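Local coordinates for oligopeptide-binding protein oppA (Lactococcus lactis, PDB 3DRF) that binds oligopeptides as the extracellular receptor of an ABC transporter and closes round them like a Venus fly-trap, serving peptide uptake and growth in milk, at residues L146-H150 with T151-K155; Y119-T122 with Y123-A127; D134-T137 with D138-N142; I160-P163 with D164-G168; H311-K315 with N316-V320. All blocks are in the same frame, centred on the assembly; numbering follows the deposited sequence. Where two conformers were deposited one is given.

Interaction 1. Residues L146-H150 with T151-K155; sequences LSDYH and TGKAK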
# COMPACT_ATOMS: atom_id res chain seq x y z
N LEU A 146 11.44 -2.54 20.98
CA LEU A 146 10.15 -2.16 20.36
C LEU A 146 9.10 -3.26 20.49
O LEU A 146 7.96 -2.99 20.78
CB LEU A 146 10.33 -1.66 18.91
CG LEU A 146 9.04 -1.02 18.28
CD1 LEU A 146 8.33 0.06 19.11
CD2 LEU A 146 9.44 -0.35 16.95
N SER A 147 9.52 -4.51 20.40
CA SER A 147 8.61 -5.63 20.64
C SER A 147 8.04 -5.56 22.07
O SER A 147 6.88 -5.71 22.28
CB SER A 147 9.31 -6.98 20.37
OG SER A 147 9.66 -7.09 19.02
N ASP A 148 8.88 -5.30 23.04
CA ASP A 148 8.44 -5.30 24.45
C ASP A 148 7.52 -4.06 24.74
O ASP A 148 6.63 -4.13 25.52
CB ASP A 148 9.69 -5.28 25.36
CG ASP A 148 10.29 -6.67 25.57
OD1 ASP A 148 9.74 -7.66 25.23
OD2 ASP A 148 11.35 -6.67 26.14
N TYR A 149 7.79 -2.94 24.06
CA TYR A 149 6.85 -1.82 24.12
C TYR A 149 5.48 -2.18 23.53
O TYR A 149 4.50 -1.97 24.10
CB TYR A 149 7.47 -0.60 23.42
CG TYR A 149 6.53 0.62 23.45
CD1 TYR A 149 6.46 1.45 24.58
CD2 TYR A 149 5.69 0.91 22.38
CE1 TYR A 149 5.59 2.53 24.63
CE2 TYR A 149 4.81 2.02 22.44
CZ TYR A 149 4.81 2.80 23.55
OH TYR A 149 3.96 3.87 23.56
N HIS A 150 5.49 -2.86 22.40
CA HIS A 150 4.26 -3.27 21.66
C HIS A 150 3.35 -4.19 22.50
O HIS A 150 2.20 -4.10 22.41
CB HIS A 150 4.67 -3.97 20.34
CG HIS A 150 3.49 -4.50 19.55
ND1 HIS A 150 2.47 -3.71 19.08
CD2 HIS A 150 3.20 -5.75 19.17
CE1 HIS A 150 1.58 -4.47 18.47
NE2 HIS A 150 2.02 -5.70 18.47
N THR A 151 3.96 -5.06 23.28
CA THR A 151 3.18 -5.98 24.17
C THR A 151 2.87 -5.33 25.55
O THR A 151 2.18 -5.95 26.33
CB THR A 151 3.97 -7.27 24.45
OG1 THR A 151 5.18 -6.92 25.13
CG2 THR A 151 4.27 -8.05 23.16
N GLY A 152 3.41 -4.16 25.85
CA GLY A 152 3.17 -3.52 27.15
C GLY A 152 4.11 -4.01 28.23
O GLY A 152 4.01 -3.56 29.32
N LYS A 153 5.04 -4.88 27.90
CA LYS A 153 6.07 -5.26 28.88
C LYS A 153 6.99 -4.13 29.25
O LYS A 153 7.41 -4.03 30.38
CB LYS A 153 6.84 -6.46 28.36
CG LYS A 153 7.92 -6.91 29.31
CD LYS A 153 8.52 -8.23 28.85
CE LYS A 153 9.69 -8.67 29.76
NZ LYS A 153 10.29 -9.94 29.37
N ALA A 154 7.29 -3.25 28.32
CA ALA A 154 8.09 -2.06 28.57
C ALA A 154 7.22 -0.84 28.35
O ALA A 154 6.40 -0.84 27.50
CB ALA A 154 9.31 -2.01 27.62
N LYS A 155 7.47 0.19 29.14
CA LYS A 155 6.74 1.47 29.06
C LYS A 155 7.42 2.52 28.19
O LYS A 155 6.85 3.55 28.00
CB LYS A 155 6.44 1.97 30.47
CG LYS A 155 5.43 1.07 31.29
CD LYS A 155 4.41 0.36 30.38
CE LYS A 155 3.44 -0.52 31.19
NZ LYS A 155 2.49 -1.37 30.37
O HOH W 1 7.27 -8.69 24.90
O HOH W 2 10.70 -9.92 26.65
O HOH W 3 3.78 0.09 26.77
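Asp148 and Thr151 meet where helix 146-150 ends in a Schellman motif, with Gly152 at positive phi as the first residue to leave the helix. Thr151 N donates to Ser147 O at 3.2 Å, and Thr151 OG1 lies 3.2 Å from Asp148 O. Ala154 N donates to Asp148 O over 3.0 Å. A second bond back into the last turn runs from Gly152 N to Tyr149 O at 3.0 Å. The Asp148 carboxylate stays on the outside: one water joins its OD1 to Thr151 OG1, another joins the same oxygen to Lys153 NZ. Lys153 runs alongside Asp148 as an extended chain, its CD 3.9 Å from Asp148 OD1; the charged atoms themselves are not in contact, and the water spans them. On another flank, a chi1 of 180° turns the Tyr149 ring beside the carbonyl carbon and brings CE1 at its edge within 3.7 Å of Lys155 O. Tyr149 CA lies 3.5 Å from Ala154 O in a nearly straight CA-H...O contact. The side chain also packs on Ala127 and Glu124 of helix 116-127 and on Ile157. With an alanine in its place, the ring's contacts with Ala127 and Ile157 would be lost, and a gap would probably open beside helix 116-127. Lys155 folds back, its NZ meeting Gly152 O at 2.9 Å in the carbonyl plane, on a lone pair.

Interaction 2. Residues Y119-T122 with Y123-A127; sequences YEFT and YETIA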
# COMPACT_ATOMS: atom_id res chain seq x y z
N TYR A 119 9.29 12.50 16.22
CA TYR A 119 9.72 11.30 15.44
C TYR A 119 9.47 9.96 16.19
O TYR A 119 8.94 9.06 15.65
CB TYR A 119 11.20 11.49 15.05
CG TYR A 119 11.67 10.31 14.22
CD1 TYR A 119 11.13 10.02 12.94
CD2 TYR A 119 12.62 9.45 14.73
CE1 TYR A 119 11.57 8.91 12.20
CE2 TYR A 119 13.06 8.34 14.00
CZ TYR A 119 12.52 8.07 12.75
OH TYR A 119 12.96 6.96 12.03
N GLU A 120 9.90 9.91 17.44
CA GLU A 120 9.62 8.75 18.29
C GLU A 120 8.10 8.53 18.42
O GLU A 120 7.64 7.41 18.43
CB GLU A 120 10.29 8.96 19.69
CG GLU A 120 10.02 7.78 20.65
CD GLU A 120 8.67 7.86 21.42
OE1 GLU A 120 8.02 8.87 21.41
OE2 GLU A 120 8.38 6.82 22.02
N PHE A 121 7.33 9.62 18.48
CA PHE A 121 5.87 9.46 18.68
C PHE A 121 5.18 8.71 17.50
O PHE A 121 4.30 7.95 17.75
CB PHE A 121 5.19 10.83 18.97
CG PHE A 121 3.75 10.70 19.40
CD1 PHE A 121 2.76 11.40 18.76
CD2 PHE A 121 3.40 9.86 20.45
CE1 PHE A 121 1.46 11.30 19.15
CE2 PHE A 121 2.04 9.75 20.86
CZ PHE A 121 1.10 10.46 20.18
N THR A 122 5.68 8.89 16.27
CA THR A 122 5.22 8.07 15.11
C THR A 122 5.26 6.55 15.49
O THR A 122 4.35 5.81 15.23
CB THR A 122 6.16 8.31 13.95
OG1 THR A 122 6.01 9.71 13.55
CG2 THR A 122 5.81 7.37 12.77
N TYR A 123 6.36 6.12 16.12
CA TYR A 123 6.52 4.68 16.47
C TYR A 123 5.43 4.25 17.47
O TYR A 123 4.95 3.19 17.35
CB TYR A 123 7.89 4.41 17.07
CG TYR A 123 9.02 4.47 16.01
CD1 TYR A 123 9.60 5.70 15.65
CD2 TYR A 123 9.46 3.33 15.33
CE1 TYR A 123 10.63 5.78 14.70
CE2 TYR A 123 10.51 3.41 14.35
CZ TYR A 123 11.10 4.62 14.08
OH TYR A 123 12.09 4.66 13.12
N GLU A 124 5.10 5.11 18.42
CA GLU A 124 4.07 4.79 19.38
C GLU A 124 2.72 4.68 18.70
O GLU A 124 1.94 3.87 19.03
CB GLU A 124 3.98 5.87 20.49
CG GLU A 124 5.32 5.97 21.36
CD GLU A 124 5.19 6.86 22.56
OE1 GLU A 124 4.10 7.26 22.81
OE2 GLU A 124 6.21 7.16 23.17
N THR A 125 2.45 5.53 17.70
CA THR A 125 1.14 5.45 17.02
C THR A 125 0.89 4.10 16.35
O THR A 125 -0.21 3.72 16.22
CB THR A 125 0.87 6.60 16.03
OG1 THR A 125 1.73 6.47 14.86
CG2 THR A 125 1.02 7.98 16.67
N ILE A 126 1.97 3.45 15.89
CA ILE A 126 1.85 2.09 15.33
C ILE A 126 1.96 0.97 16.39
O ILE A 126 1.22 0.03 16.36
CB ILE A 126 2.94 1.88 14.22
CG1 ILE A 126 2.63 2.88 13.05
CG2 ILE A 126 2.91 0.43 13.77
CD1 ILE A 126 3.74 2.81 11.92
N ALA A 127 2.92 1.12 17.30
CA ALA A 127 3.27 0.03 18.26
C ALA A 127 2.38 -0.11 19.51
O ALA A 127 2.24 -1.19 20.02
CB ALA A 127 4.77 0.15 18.66
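Tyr119 and Tyr123 come together through different first torsions: Tyr119 has CG opposite its backbone N (chi1 -178°), whereas Tyr123 turns CG beside its own N (chi1 -72°) and leans back along the chain. The edge of Tyr123 then meets the face of Tyr119 in a T-shaped stack with planes at 84°, Tyr123 CE1 lying 3.6 Å from Tyr119 CZ. The two hydroxyls finish the pair, Tyr123 OH donating to Tyr119 OH over 2.7 Å. Both are held further by the backbone of Leu191, whose N bonds Tyr123 OH and whose O bonds Tyr119 OH. These are i, i+4 partners on helix 116-127, most of whose residues here are buried and which lies against strands 160-161 and 170-174. Glu120 and Glu124 occupy the same spacing one residue on. Glu120, bent at its second torsion, brings OE2 to 2.5 Å from Glu124 OE2, with the carboxylate planes nearly perpendicular; a separation so short suggests that one acid probably carries a proton. Lys117 forms salt bridges to both residues and would offset the remaining charge. Glu124 OE1 reaches the edge of the Phe121 ring, 3.6 Å from CD2, while Thr125 CG2 sits over one face of that ring in a CH-pi contact. Thr125 OG1 turns to the backbone instead and donates to Thr122 O at 2.7 Å.

Interaction 3. Residues D134-T137 with D138-N142; sequences DRWT and DSLAN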
# COMPACT_ATOMS: atom_id res chain seq x y z
N ASP A 134 -3.10 -0.61 12.05
CA ASP A 134 -3.04 -1.92 11.38
C ASP A 134 -1.63 -2.17 10.78
O ASP A 134 -1.47 -3.12 10.06
CB ASP A 134 -4.11 -1.92 10.26
CG ASP A 134 -5.50 -1.60 10.80
OD1 ASP A 134 -5.92 -2.25 11.69
OD2 ASP A 134 -6.08 -0.65 10.33
N ARG A 135 -0.65 -1.32 11.15
CA ARG A 135 0.68 -1.34 10.52
C ARG A 135 1.82 -2.01 11.34
O ARG A 135 2.96 -1.90 11.00
CB ARG A 135 1.08 0.07 10.07
CG ARG A 135 0.22 0.63 8.93
CD ARG A 135 0.82 1.99 8.47
NE ARG A 135 0.14 2.50 7.27
CZ ARG A 135 0.43 2.12 6.05
NH1 ARG A 135 -0.21 2.65 5.02
NH2 ARG A 135 1.35 1.22 5.83
N TRP A 136 1.46 -2.78 12.37
CA TRP A 136 2.48 -3.61 13.03
C TRP A 136 3.00 -4.65 11.99
O TRP A 136 2.29 -5.11 11.12
CB TRP A 136 1.90 -4.29 14.33
CG TRP A 136 3.03 -5.05 15.08
CD1 TRP A 136 3.17 -6.37 15.11
CD2 TRP A 136 4.19 -4.49 15.77
NE1 TRP A 136 4.32 -6.71 15.82
CE2 TRP A 136 4.97 -5.56 16.19
CE3 TRP A 136 4.63 -3.18 16.04
CZ2 TRP A 136 6.16 -5.39 16.91
CZ3 TRP A 136 5.79 -3.01 16.73
CH2 TRP A 136 6.54 -4.09 17.17
N THR A 137 4.27 -5.01 12.15
CA THR A 137 4.95 -5.86 11.18
C THR A 137 6.22 -6.38 11.86
O THR A 137 6.71 -5.79 12.75
CB THR A 137 5.30 -5.05 9.90
OG1 THR A 137 6.25 -5.85 9.17
CG2 THR A 137 5.89 -3.61 10.22
N ASP A 138 6.72 -7.53 11.42
CA ASP A 138 7.98 -8.02 11.99
C ASP A 138 9.19 -7.13 11.68
O ASP A 138 10.22 -7.25 12.32
CB ASP A 138 8.24 -9.46 11.56
CG ASP A 138 7.35 -10.44 12.30
OD1 ASP A 138 7.48 -10.48 13.53
OD2 ASP A 138 6.53 -11.13 11.65
N SER A 139 9.07 -6.21 10.72
CA SER A 139 10.21 -5.27 10.48
C SER A 139 10.50 -4.45 11.75
O SER A 139 11.63 -4.17 12.05
CB SER A 139 9.87 -4.30 9.36
OG SER A 139 9.56 -4.98 8.12
N LEU A 140 9.46 -4.06 12.47
CA LEU A 140 9.62 -3.19 13.67
C LEU A 140 10.20 -3.92 14.89
O LEU A 140 10.71 -3.32 15.75
CB LEU A 140 8.27 -2.52 14.00
CG LEU A 140 7.86 -1.46 12.93
CD1 LEU A 140 6.48 -0.93 13.31
CD2 LEU A 140 8.86 -0.28 12.84
N ALA A 141 10.13 -5.27 14.88
CA ALA A 141 10.75 -6.10 15.94
C ALA A 141 12.29 -6.02 16.00
O ALA A 141 12.90 -6.36 16.93
CB ALA A 141 10.29 -7.56 15.78
N ASN A 142 12.86 -5.52 14.90
CA ASN A 142 14.31 -5.33 14.77
C ASN A 142 14.86 -4.06 15.43
O ASN A 142 16.03 -3.91 15.50
CB ASN A 142 14.72 -5.46 13.27
CG ASN A 142 16.23 -5.19 13.00
OD1 ASN A 142 17.06 -5.93 13.42
ND2 ASN A 142 16.51 -4.14 12.30
O HOH W 4 6.19 -9.19 15.87
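Trp136 and Leu140 pack against each other across a sharp turn of the chain, the indole reaching forward to the CB of the leucine. The first torsion of Trp136 (chi1 -174°) sends the ring system out beside its carbonyl carbon, and the benzene half comes to rest with CZ3 3.7 Å from Leu140 CB. The CH-pi contact is off-centre, since CB lies 30° from the normal of the six-membered ring. Leu140 CD1 adds a touch near CE3 of the same ring. Thr137 is turned differently: at chi1 165° its OG1 lies opposite the backbone N, while the methyl CG2 is wedged between N and carbonyl carbon and meets Leu140 CG at 4.0 Å, the two side chains crossing at about a right angle. That rotamer makes an ST turn, in which Thr137 OG1 accepts a nearly straight bond from Ser139 N at 3.2 Å. The backbone reinforces it, Leu140 N donating to Thr137 O over 3.3 Å, at the start of residues 138-142, which have helical backbone angles. Thr137 OG1 and Ser139 OG both bond Asp483, so a single carboxylate fixes the two hydroxyls at the turn. In the loop just before, Arg135 NH1 hydrogen-bonds the backbone of the bound peptide. The indole is also stacked with His150 of helix 146-150, and a water accepts from Trp136 NE1 at 3.1 Å.

Interaction 4. Residues I160-P163 with D164-G168; sequences ITFP and DGENG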
# COMPACT_ATOMS: atom_id res chain seq x y z
N ILE A 160 15.17 3.68 21.12
CA ILE A 160 15.09 5.05 20.56
C ILE A 160 15.49 6.05 21.65
O ILE A 160 14.80 6.16 22.63
CB ILE A 160 13.67 5.31 20.05
CG1 ILE A 160 13.33 4.29 18.92
CG2 ILE A 160 13.57 6.76 19.55
CD1 ILE A 160 11.93 4.47 18.25
N THR A 161 16.57 6.77 21.40
CA THR A 161 17.08 7.75 22.36
C THR A 161 17.38 9.08 21.64
O THR A 161 17.36 9.20 20.43
CB THR A 161 18.35 7.20 23.10
OG1 THR A 161 19.38 6.89 22.14
CG2 THR A 161 18.04 5.95 23.96
N PHE A 162 17.64 10.08 22.48
CA PHE A 162 17.69 11.47 22.02
C PHE A 162 19.00 12.14 22.47
O PHE A 162 19.06 12.67 23.56
CB PHE A 162 16.49 12.26 22.56
CG PHE A 162 15.17 11.53 22.37
CD1 PHE A 162 14.67 11.28 21.10
CD2 PHE A 162 14.44 11.07 23.45
CE1 PHE A 162 13.45 10.66 20.93
CE2 PHE A 162 13.24 10.42 23.27
CZ PHE A 162 12.75 10.24 22.00
N PRO A 163 20.00 12.15 21.61
CA PRO A 163 21.30 12.71 21.98
C PRO A 163 21.26 14.18 22.37
O PRO A 163 22.14 14.57 23.07
CB PRO A 163 22.14 12.52 20.72
CG PRO A 163 21.51 11.38 19.97
CD PRO A 163 20.05 11.44 20.30
N ASP A 164 20.27 14.95 21.94
CA ASP A 164 20.14 16.37 22.36
C ASP A 164 18.78 16.60 23.00
O ASP A 164 18.24 17.65 22.93
CB ASP A 164 20.43 17.32 21.19
CG ASP A 164 20.60 18.80 21.64
OD1 ASP A 164 21.05 19.06 22.75
OD2 ASP A 164 20.22 19.65 20.84
N GLY A 165 18.25 15.58 23.65
CA GLY A 165 16.97 15.64 24.37
C GLY A 165 15.75 15.52 23.49
O GLY A 165 15.80 15.59 22.33
N GLU A 166 14.62 15.33 24.14
CA GLU A 166 13.31 15.19 23.47
C GLU A 166 12.95 16.40 22.63
O GLU A 166 12.33 16.28 21.68
CB GLU A 166 12.18 14.91 24.50
CG GLU A 166 12.24 13.45 25.01
CD GLU A 166 10.93 12.93 25.61
OE1 GLU A 166 9.93 13.65 25.48
OE2 GLU A 166 10.95 11.83 26.17
N ASN A 167 13.39 17.57 23.06
CA ASN A 167 13.10 18.83 22.38
C ASN A 167 14.22 19.28 21.43
O ASN A 167 14.15 20.31 20.82
CB ASN A 167 12.72 19.93 23.41
CG ASN A 167 11.37 19.67 24.06
OD1 ASN A 167 10.44 19.26 23.42
ND2 ASN A 167 11.32 19.83 25.34
N GLY A 168 15.25 18.44 21.32
CA GLY A 168 16.31 18.58 20.32
C GLY A 168 15.87 18.04 18.95
O GLY A 168 14.69 17.76 18.71
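Phe162 meets Glu166 mainly through carbon atoms at the surface link between the antiparallel strands 160-161 and 170-174. The CG of Glu166 rests 3.6 Å from both CD2 and CE2 of Phe162, while its CA stands over one face of the ring. Phe162 turns its ring beside its own backbone N (chi1 -47°), which brings it under the glutamate; the carboxylate is tilted 71° from the ring plane. Elsewhere the ring packs on Ala116 and Glu120 of helix 116-127 and on Ile171. A serine in place of Phe162 would strip away this ring and would probably leave the methylenes of Glu166 and the side of the helix facing a gap. The hydrogen bonds of the link belong to the backbone. Gly165 N donates to Phe162 O over 3.0 Å and closes a turn through Pro163 and Asp164. A type I beta turn follows at once, Gly168 N bonding Gly165 O at 3.1 Å. Gly165, where the two turns join, has positive phi, a conformation that favours glycine. Since CH groups and backbone amides do the work, the contact is likely to depend little on whether Glu166 is charged.

Interaction 5. Residues H311-K315 with N316-V320; sequences HYDAK and NSINV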
# COMPACT_ATOMS: atom_id res chain seq x y z
N HIS A 311 -6.90 -16.60 10.66
CA HIS A 311 -7.30 -15.42 11.44
C HIS A 311 -6.05 -14.70 12.00
O HIS A 311 -4.98 -15.26 11.99
CB HIS A 311 -8.32 -15.83 12.54
CG HIS A 311 -7.69 -16.45 13.75
ND1 HIS A 311 -7.42 -17.80 13.86
CD2 HIS A 311 -7.37 -15.90 14.94
CE1 HIS A 311 -6.91 -18.03 15.05
NE2 HIS A 311 -6.88 -16.91 15.73
N TYR A 312 -6.25 -13.49 12.51
CA TYR A 312 -5.19 -12.70 13.17
C TYR A 312 -5.45 -12.66 14.67
O TYR A 312 -6.52 -12.27 15.10
CB TYR A 312 -5.13 -11.30 12.57
CG TYR A 312 -3.92 -10.54 13.07
CD1 TYR A 312 -2.67 -10.77 12.53
CD2 TYR A 312 -4.03 -9.67 14.11
CE1 TYR A 312 -1.55 -10.08 12.99
CE2 TYR A 312 -2.90 -8.95 14.59
CZ TYR A 312 -1.66 -9.20 14.03
OH TYR A 312 -0.59 -8.48 14.53
N ASP A 313 -4.47 -13.10 15.42
CA ASP A 313 -4.45 -13.12 16.89
C ASP A 313 -3.79 -11.81 17.33
O ASP A 313 -2.64 -11.65 17.23
CB ASP A 313 -3.64 -14.34 17.36
CG ASP A 313 -3.41 -14.40 18.88
OD1 ASP A 313 -3.64 -13.47 19.59
OD2 ASP A 313 -2.91 -15.43 19.25
N ALA A 314 -4.64 -10.88 17.77
CA ALA A 314 -4.19 -9.55 18.18
C ALA A 314 -3.39 -9.58 19.48
O ALA A 314 -2.44 -8.90 19.60
CB ALA A 314 -5.41 -8.63 18.37
N LYS A 315 -3.76 -10.45 20.38
CA LYS A 315 -3.07 -10.52 21.69
C LYS A 315 -1.58 -10.85 21.47
O LYS A 315 -0.73 -10.23 22.01
CB LYS A 315 -3.80 -11.50 22.62
CG LYS A 315 -3.02 -11.79 23.90
CD LYS A 315 -3.09 -10.61 24.85
CE LYS A 315 -2.69 -11.02 26.29
NZ LYS A 315 -1.28 -11.39 26.40
N ASN A 316 -1.32 -11.81 20.61
CA ASN A 316 0.04 -12.25 20.33
C ASN A 316 0.63 -11.71 19.05
O ASN A 316 1.70 -12.08 18.69
CB ASN A 316 0.07 -13.79 20.33
CG ASN A 316 -0.31 -14.38 21.70
OD1 ASN A 316 0.31 -14.07 22.67
ND2 ASN A 316 -1.40 -15.07 21.75
N SER A 317 -0.12 -10.85 18.37
CA SER A 317 0.29 -10.23 17.09
C SER A 317 0.85 -11.24 16.11
O SER A 317 1.95 -11.17 15.70
CB SER A 317 1.30 -9.09 17.33
OG SER A 317 0.69 -8.09 18.08
N ILE A 318 -0.00 -12.17 15.76
CA ILE A 318 0.38 -13.30 14.87
C ILE A 318 -0.80 -13.82 14.02
O ILE A 318 -1.89 -14.03 14.49
CB ILE A 318 1.04 -14.45 15.74
CG1 ILE A 318 1.61 -15.63 14.91
CG2 ILE A 318 0.02 -15.05 16.76
CD1 ILE A 318 2.17 -16.83 15.77
N ASN A 319 -0.48 -14.04 12.75
CA ASN A 319 -1.38 -14.76 11.84
C ASN A 319 -1.37 -16.24 12.17
O ASN A 319 -0.37 -16.82 12.43
CB ASN A 319 -0.93 -14.48 10.37
CG ASN A 319 -1.34 -13.09 9.93
OD1 ASN A 319 -2.46 -12.84 9.75
ND2 ASN A 319 -0.39 -12.23 9.79
N VAL A 320 -2.57 -16.77 12.21
CA VAL A 320 -2.81 -18.16 12.53
C VAL A 320 -3.57 -18.83 11.36
O VAL A 320 -4.69 -18.52 11.09
CB VAL A 320 -3.63 -18.32 13.82
CG1 VAL A 320 -3.73 -19.81 14.21
CG2 VAL A 320 -2.96 -17.57 15.03
O HOH W 5 1.26 -8.69 20.71
O HOH W 6 1.93 -11.69 23.58
O HOH W 7 -0.51 -13.92 25.27
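Asp313 OD2 accepts a bond from Asn316 ND2 at 2.9 Å, on its syn side and in the plane of the amide, while Asp313 OD1 takes the backbone N of Asn316 at 3.0 Å from above the carboxylate plane. Both oxygens thus clamp one asparagine at the tip of a beta hairpin, and the chi1 of 174° at Asp313 turns the carboxylate toward the loop to do so. Ser317 and Ile318 both face Asp313, a G1 bulge, with Ser317 in the left-handed conformation. Behind it the strands are antiparallel: Asp313 N meets Ile318 O at 2.9 Å, and His311 with Val320 forms a second hydrogen-bonded pair. On the face of these residues Val320 CB lies over one face of the His311 imidazole, 3.5 Å from CE1, while His311 ND1 bonds Asp322 OD1. Tyr312 and Asn319 occupy the other face, with Asn319 OD1 near the edge of the tyrosine ring, 3.5 Å from CD1. This face looks onto the loop with Ala487 and Ala488: Tyr312 OH bonds Ala488 O, and Asn319 ND2 bonds Ala487 O. At the turn, Ser317 OG joins the hairpin to His150 on helix 146-150.

Along the chain the order is interaction 2, 3, 1, 4 and then, after a long interval, 5. Helix 116-127 carries interaction 2 and touches interactions 1, 3 and 4; the centres of interactions 1, 2 and 3 all lie about 12 Å from one another. Interaction 4 closes the link between two strands of the four-stranded antiparallel sheet beside that helix. Interaction 5 lies far from interaction 4 (centres about 34 Å apart) but about 13 Å from interaction 3, and it touches interactions 1 and 3 through its turn. This bridge, seen in the closed, peptide-bound form, ties residues far apart in sequence near the loop whose Arg135 contacts the peptide.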